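Local coordinates for protein dehydratase, IlvD/Edd family (PDB 5OYN) that catalyses the dehydration of D-xylonate to 2-dehydro-3-deoxy-D-arabinonate in D-xylose degradation, and of D-gluconate, using a [2Fe-2S] cluster and magnesium, at residues A[92-100]-A[111-122]. Residues are numbered along the deposited sequence; the frame is centred on the assembly and turned at random.
Sequences MEFPVHPIF and DRNLSYLGLVET
His97 reaches along segment 111-122 of helix 109-125 to Asp111, its NE2 donating a weak, bent hydrogen bond to OD1 (3.0 Å, 149° at the hydrogen), the imidazole and carboxylate planes 71° apart. A chi1 of -179°, CG anti to the backbone N, carries the ring across Leu114, whose CD2 lies over one face in a CH-pi contact, 3.9 Å from the centroid. A leucine in place of His97 would probably leave Asp111 OD1 without this donor and Leu114 CD2 without an aromatic face. The apolar side is the close-packed one: Thr122 CG2 sits over one face of the Phe94 ring, while Leu119 CD1 meets its edge, 3.6 Å from Phe94 CE1, and touches Val96 CG1. Ile99 CD1 rests against Asp111 CB and Ser115 CB. The polar backbone side is water-mediated: one water joins Pro95 O to Thr122 OG1, and another bridges His97 N (3.0 Å) and Ser115 O where the loop comes nearest the helix. This is the first half of a beta-alpha-beta crossover: the helix lies against strand 90-95, outermost in the parallel sheet within this chain, and the loop leading to Phe100 in the iron-sulfur cluster pocket; His97 of the second subunit packs on Thr122. Since Asp111 OD2 also forms a salt bridge with Arg104, its charge is probably balanced mainly there, with His97 adding a weaker polar tie between loop and helix.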
ATOM      1  N   MET A  92     -12.226   4.682   9.644  1.00 53.73           N
ATOM      2  CA  MET A  92     -11.160   5.610  10.029  1.00 56.97           C
ATOM      3  C   MET A  92     -10.107   4.760  10.728  1.00 58.14           C
ATOM      4  O   MET A  92     -10.293   4.369  11.889  1.00 56.99           O
ATOM      5  CB  MET A  92     -11.648   6.712  10.968  1.00 56.35           C
ATOM      6  CG  MET A  92     -12.401   7.812  10.312  1.00 67.92           C
ATOM      7  SD  MET A  92     -11.327   9.025   9.546  1.00 86.74           S
ATOM      8  CE  MET A  92     -12.552  10.225   8.985  1.00 73.23           C
ATOM      9  N   GLU A  93      -9.016   4.471  10.034  1.00 55.83           N
ATOM     10  CA  GLU A  93      -7.938   3.700  10.631  1.00 54.85           C
ATOM     11  C   GLU A  93      -7.013   4.657  11.359  1.00 52.64           C
ATOM     12  O   GLU A  93      -6.796   5.785  10.912  1.00 56.40           O
ATOM     13  CB  GLU A  93      -7.180   2.913   9.566  1.00 57.53           C
ATOM     14  CG  GLU A  93      -6.097   1.980  10.083  1.00 54.71           C
ATOM     15  CD  GLU A  93      -5.196   1.494   8.949  1.00 66.56           C
ATOM     16  OE1 GLU A  93      -4.182   0.808   9.247  1.00 68.86           O
ATOM     17  OE2 GLU A  93      -5.509   1.793   7.761  1.00 62.41           O
ATOM     18  N   PHE A  94      -6.502   4.220  12.500  1.00 44.42           N
ATOM     19  CA  PHE A  94      -5.612   5.054  13.288  1.00 48.94           C
ATOM     20  C   PHE A  94      -4.777   4.144  14.158  1.00 51.73           C
ATOM     21  O   PHE A  94      -5.152   2.989  14.384  1.00 46.08           O
ATOM     22  CB  PHE A  94      -6.396   6.063  14.144  1.00 51.08           C
ATOM     23  CG  PHE A  94      -7.294   5.422  15.165  1.00 53.47           C
ATOM     24  CD1 PHE A  94      -6.817   5.101  16.430  1.00 50.74           C
ATOM     25  CD2 PHE A  94      -8.618   5.139  14.860  1.00 53.94           C
ATOM     26  CE1 PHE A  94      -7.643   4.504  17.363  1.00 52.03           C
ATOM     27  CE2 PHE A  94      -9.449   4.541  15.797  1.00 51.62           C
ATOM     28  CZ  PHE A  94      -8.959   4.227  17.043  1.00 49.46           C
ATOM     29  N   PRO A  95      -3.634   4.617  14.638  1.00 56.47           N
ATOM     30  CA  PRO A  95      -2.725   3.726  15.360  1.00 49.86           C
ATOM     31  C   PRO A  95      -2.812   3.875  16.866  1.00 55.07           C
ATOM     32  O   PRO A  95      -3.463   4.797  17.377  1.00 55.39           O
ATOM     33  CB  PRO A  95      -1.354   4.165  14.846  1.00 48.35           C
ATOM     34  CG  PRO A  95      -1.514   5.637  14.606  1.00 48.48           C
ATOM     35  CD  PRO A  95      -2.979   5.894  14.295  1.00 55.23           C
ATOM     36  N   VAL A  96      -2.147   2.962  17.572  1.00 50.79           N
ATOM     37  CA  VAL A  96      -1.975   3.019  19.010  1.00 54.61           C
ATOM     38  C   VAL A  96      -0.492   2.858  19.321  1.00 55.40           C
ATOM     39  O   VAL A  96       0.324   2.610  18.438  1.00 55.43           O
ATOM     40  CB  VAL A  96      -2.811   1.949  19.748  1.00 54.53           C
ATOM     41  CG1 VAL A  96      -4.279   2.290  19.657  1.00 55.48           C
ATOM     42  CG2 VAL A  96      -2.548   0.572  19.166  1.00 52.14           C
ATOM     43  N   HIS A  97      -0.155   3.014  20.589  1.00 60.70           N
ATOM     44  CA  HIS A  97       1.202   2.757  21.033  1.00 55.92           C
ATOM     45  C   HIS A  97       1.596   1.335  20.630  1.00 55.00           C
ATOM     46  O   HIS A  97       0.813   0.399  20.841  1.00 54.60           O
ATOM     47  CB  HIS A  97       1.281   2.958  22.545  1.00 55.96           C
ATOM     48  CG  HIS A  97       2.644   2.746  23.114  1.00 60.06           C
ATOM     49  ND1 HIS A  97       3.714   3.555  22.803  1.00 61.46           N
ATOM     50  CD2 HIS A  97       3.114   1.806  23.969  1.00 59.10           C
ATOM     51  CE1 HIS A  97       4.786   3.125  23.447  1.00 60.60           C
ATOM     52  NE2 HIS A  97       4.449   2.065  24.158  1.00 56.53           N
ATOM     53  N   PRO A  98       2.751   1.141  19.997  1.00 59.15           N
ATOM     54  CA  PRO A  98       3.131  -0.202  19.543  1.00 56.66           C
ATOM     55  C   PRO A  98       3.619  -1.065  20.685  1.00 53.89           C
ATOM     56  O   PRO A  98       4.178  -0.581  21.670  1.00 58.32           O
ATOM     57  CB  PRO A  98       4.267   0.073  18.550  1.00 52.84           C
ATOM     58  CG  PRO A  98       4.881   1.320  19.038  1.00 53.26           C
ATOM     59  CD  PRO A  98       3.707   2.156  19.525  1.00 58.41           C
ATOM     60  N   ILE A  99       3.396  -2.369  20.539  1.00 58.25           N
ATOM     61  CA  ILE A  99       3.789  -3.343  21.555  1.00 59.11           C
ATOM     62  C   ILE A  99       4.281  -4.609  20.861  1.00 64.09           C
ATOM     63  O   ILE A  99       3.525  -5.259  20.129  1.00 63.77           O
ATOM     64  CB  ILE A  99       2.646  -3.695  22.519  1.00 59.25           C
ATOM     65  CG1 ILE A  99       1.979  -2.426  23.091  1.00 58.80           C
ATOM     66  CG2 ILE A  99       3.172  -4.632  23.603  1.00 60.44           C
ATOM     67  CD1 ILE A  99       0.976  -2.688  24.222  1.00 58.28           C
ATOM     68  N   PHE A 100       5.544  -4.959  21.097  1.00 63.79           N
ATOM     69  CA  PHE A 100       6.177  -6.156  20.552  1.00 58.84           C
ATOM     70  C   PHE A 100       6.845  -6.826  21.743  1.00 62.73           C
ATOM     71  O   PHE A 100       7.907  -6.383  22.188  1.00 67.81           O
ATOM     72  CB  PHE A 100       7.178  -5.808  19.453  1.00 59.56           C
ATOM     73  CG  PHE A 100       7.954  -6.988  18.918  1.00 65.09           C
ATOM     74  CD1 PHE A 100       7.459  -8.286  19.027  1.00 62.36           C
ATOM     75  CD2 PHE A 100       9.184  -6.793  18.287  1.00 63.88           C
ATOM     76  CE1 PHE A 100       8.178  -9.365  18.541  1.00 60.52           C
ATOM     77  CE2 PHE A 100       9.913  -7.875  17.795  1.00 62.03           C
ATOM     78  CZ  PHE A 100       9.406  -9.165  17.929  1.00 62.90           C
ATOM     79  N   ASP A 111       3.838  -1.567  28.712  1.00 63.18           N
ATOM     80  CA  ASP A 111       3.199  -0.839  27.627  1.00 60.31           C
ATOM     81  C   ASP A 111       1.690  -0.997  27.597  1.00 60.70           C
ATOM     82  O   ASP A 111       1.007  -0.140  27.025  1.00 56.48           O
ATOM     83  CB  ASP A 111       3.797  -1.285  26.293  1.00 59.48           C
ATOM     84  CG  ASP A 111       5.164  -0.671  26.051  1.00 66.03           C
ATOM     85  OD1 ASP A 111       5.380   0.461  26.542  1.00 63.88           O
ATOM     86  OD2 ASP A 111       6.018  -1.308  25.389  1.00 67.09           O
ATOM     87  N   ARG A 112       1.152  -2.055  28.209  1.00 60.33           N
ATOM     88  CA  ARG A 112      -0.281  -2.286  28.121  1.00 56.17           C
ATOM     89  C   ARG A 112      -1.057  -1.104  28.675  1.00 59.42           C
ATOM     90  O   ARG A 112      -2.027  -0.642  28.063  1.00 59.34           O
ATOM     91  CB  ARG A 112      -0.650  -3.563  28.854  1.00 54.23           C
ATOM     92  CG  ARG A 112      -2.086  -3.960  28.647  1.00 58.24           C
ATOM     93  CD  ARG A 112      -2.538  -4.906  29.733  1.00 60.25           C
ATOM     94  NE  ARG A 112      -2.945  -4.160  30.914  1.00 63.26           N
ATOM     95  CZ  ARG A 112      -3.001  -4.665  32.139  1.00 60.55           C
ATOM     96  NH1 ARG A 112      -2.680  -5.931  32.360  1.00 60.01           N
ATOM     97  NH2 ARG A 112      -3.389  -3.897  33.141  1.00 69.23           N
ATOM     98  N   ASN A 113      -0.622  -0.576  29.817  1.00 61.42           N
ATOM     99  CA  ASN A 113      -1.341   0.537  30.417  1.00 61.55           C
ATOM    100  C   ASN A 113      -1.104   1.826  29.639  1.00 59.19           C
ATOM    101  O   ASN A 113      -2.031   2.626  29.459  1.00 57.35           O
ATOM    102  CB  ASN A 113      -0.937   0.679  31.889  1.00 67.31           C
ATOM    103  CG  ASN A 113      -1.549  -0.422  32.781  1.00 65.79           C
ATOM    104  OD1 ASN A 113      -2.599  -0.989  32.468  1.00 64.65           O
ATOM    105  ND2 ASN A 113      -0.889  -0.712  33.895  1.00 65.07           N
ATOM    106  N   LEU A 114       0.124   2.027  29.144  1.00 61.06           N
ATOM    107  CA  LEU A 114       0.428   3.204  28.331  1.00 54.89           C
ATOM    108  C   LEU A 114      -0.375   3.207  27.036  1.00 54.15           C
ATOM    109  O   LEU A 114      -0.892   4.245  26.617  1.00 59.89           O
ATOM    110  CB  LEU A 114       1.927   3.265  28.040  1.00 50.89           C
ATOM    111  CG  LEU A 114       2.419   4.386  27.120  1.00 58.57           C
ATOM    112  CD1 LEU A 114       1.976   5.755  27.591  1.00 56.71           C
ATOM    113  CD2 LEU A 114       3.935   4.336  26.981  1.00 61.25           C
ATOM    114  N   SER A 115      -0.485   2.057  26.379  1.00 54.51           N
ATOM    115  CA  SER A 115      -1.330   1.973  25.198  1.00 51.62           C
ATOM    116  C   SER A 115      -2.790   2.211  25.567  1.00 54.90           C
ATOM    117  O   SER A 115      -3.521   2.896  24.842  1.00 58.99           O
ATOM    118  CB  SER A 115      -1.128   0.610  24.530  1.00 54.30           C
ATOM    119  OG  SER A 115      -1.928   0.444  23.376  1.00 53.73           O
ATOM    120  N   TYR A 116      -3.221   1.672  26.711  1.00 57.17           N
ATOM    121  CA  TYR A 116      -4.578   1.890  27.204  1.00 57.07           C
ATOM    122  C   TYR A 116      -4.911   3.378  27.275  1.00 59.76           C
ATOM    123  O   TYR A 116      -5.933   3.825  26.744  1.00 60.78           O
ATOM    124  CB  TYR A 116      -4.730   1.237  28.585  1.00 57.46           C
ATOM    125  CG  TYR A 116      -5.910   1.758  29.384  1.00 59.77           C
ATOM    126  CD1 TYR A 116      -7.201   1.300  29.130  1.00 60.77           C
ATOM    127  CD2 TYR A 116      -5.739   2.711  30.387  1.00 60.52           C
ATOM    128  CE1 TYR A 116      -8.288   1.780  29.846  1.00 60.12           C
ATOM    129  CE2 TYR A 116      -6.825   3.204  31.108  1.00 58.72           C
ATOM    130  CZ  TYR A 116      -8.092   2.732  30.832  1.00 60.45           C
ATOM    131  OH  TYR A 116      -9.173   3.204  31.540  1.00 59.02           O
ATOM    132  N   LEU A 117      -4.051   4.159  27.938  1.00 60.74           N
ATOM    133  CA  LEU A 117      -4.292   5.590  28.099  1.00 53.15           C
ATOM    134  C   LEU A 117      -4.537   6.253  26.764  1.00 56.32           C
ATOM    135  O   LEU A 117      -5.525   6.972  26.584  1.00 64.27           O
ATOM    136  CB  LEU A 117      -3.100   6.254  28.791  1.00 56.05           C
ATOM    137  CG  LEU A 117      -2.861   5.835  30.242  1.00 57.87           C
ATOM    138  CD1 LEU A 117      -1.461   6.208  30.729  1.00 51.54           C
ATOM    139  CD2 LEU A 117      -3.945   6.437  31.125  1.00 57.07           C
ATOM    140  N   GLY A 118      -3.637   6.011  25.809  1.00 58.74           N
ATOM    141  CA  GLY A 118      -3.726   6.672  24.522  1.00 55.16           C
ATOM    142  C   GLY A 118      -4.929   6.243  23.715  1.00 58.09           C
ATOM    143  O   GLY A 118      -5.483   7.041  22.954  1.00 57.93           O
ATOM    144  N   LEU A 119      -5.367   4.993  23.867  1.00 56.33           N
ATOM    145  CA  LEU A 119      -6.536   4.591  23.098  1.00 55.07           C
ATOM    146  C   LEU A 119      -7.798   5.295  23.598  1.00 60.68           C
ATOM    147  O   LEU A 119      -8.611   5.756  22.780  1.00 56.95           O
ATOM    148  CB  LEU A 119      -6.696   3.075  23.114  1.00 50.75           C
ATOM    149  CG  LEU A 119      -7.734   2.522  22.129  1.00 50.81           C
ATOM    150  CD1 LEU A 119      -7.669   3.180  20.760  1.00 51.52           C
ATOM    151  CD2 LEU A 119      -7.565   1.031  21.981  1.00 55.67           C
ATOM    152  N   VAL A 120      -7.966   5.435  24.929  1.00 58.61           N
ATOM    153  CA  VAL A 120      -9.166   6.112  25.440  1.00 61.45           C
ATOM    154  C   VAL A 120      -9.174   7.579  25.014  1.00 56.61           C
ATOM    155  O   VAL A 120     -10.214   8.104  24.597  1.00 60.21           O
ATOM    156  CB  VAL A 120      -9.329   5.962  26.978  1.00 60.05           C
ATOM    157  CG1 VAL A 120      -9.053   4.542  27.458  1.00 53.00           C
ATOM    158  CG2 VAL A 120      -8.511   6.986  27.775  1.00 61.81           C
ATOM    159  N   GLU A 121      -8.023   8.259  25.083  1.00 54.33           N
ATOM    160  CA  GLU A 121      -7.954   9.637  24.600  1.00 61.69           C
ATOM    161  C   GLU A 121      -8.473   9.739  23.166  1.00 62.47           C
ATOM    162  O   GLU A 121      -9.317  10.584  22.860  1.00 63.98           O
ATOM    163  CB  GLU A 121      -6.520  10.165  24.686  1.00 62.29           C
ATOM    164  CG  GLU A 121      -6.058  10.656  26.071  1.00 65.18           C
ATOM    165  CD  GLU A 121      -7.175  11.247  26.943  1.00 66.10           C
ATOM    166  OE1 GLU A 121      -7.800  10.469  27.700  1.00 72.05           O
ATOM    167  OE2 GLU A 121      -7.405  12.482  26.903  1.00 66.19           O
ATOM    168  N   THR A 122      -7.991   8.858  22.283  1.00 61.96           N
ATOM    169  CA  THR A 122      -8.415   8.854  20.884  1.00 58.07           C
ATOM    170  C   THR A 122      -9.895   8.507  20.748  1.00 58.49           C
ATOM    171  O   THR A 122     -10.653   9.231  20.093  1.00 57.03           O
ATOM    172  CB  THR A 122      -7.551   7.865  20.088  1.00 58.08           C
ATOM    173  OG1 THR A 122      -6.169   8.207  20.233  1.00 56.26           O
ATOM    174  CG2 THR A 122      -7.927   7.851  18.610  1.00 50.62           C
TER
HETATM  175  O   HOH W   1      -4.702   5.739  19.803  1.00 57.50           O
HETATM  176  O   HOH W   2      -1.632   4.363  22.789  1.00 55.03           O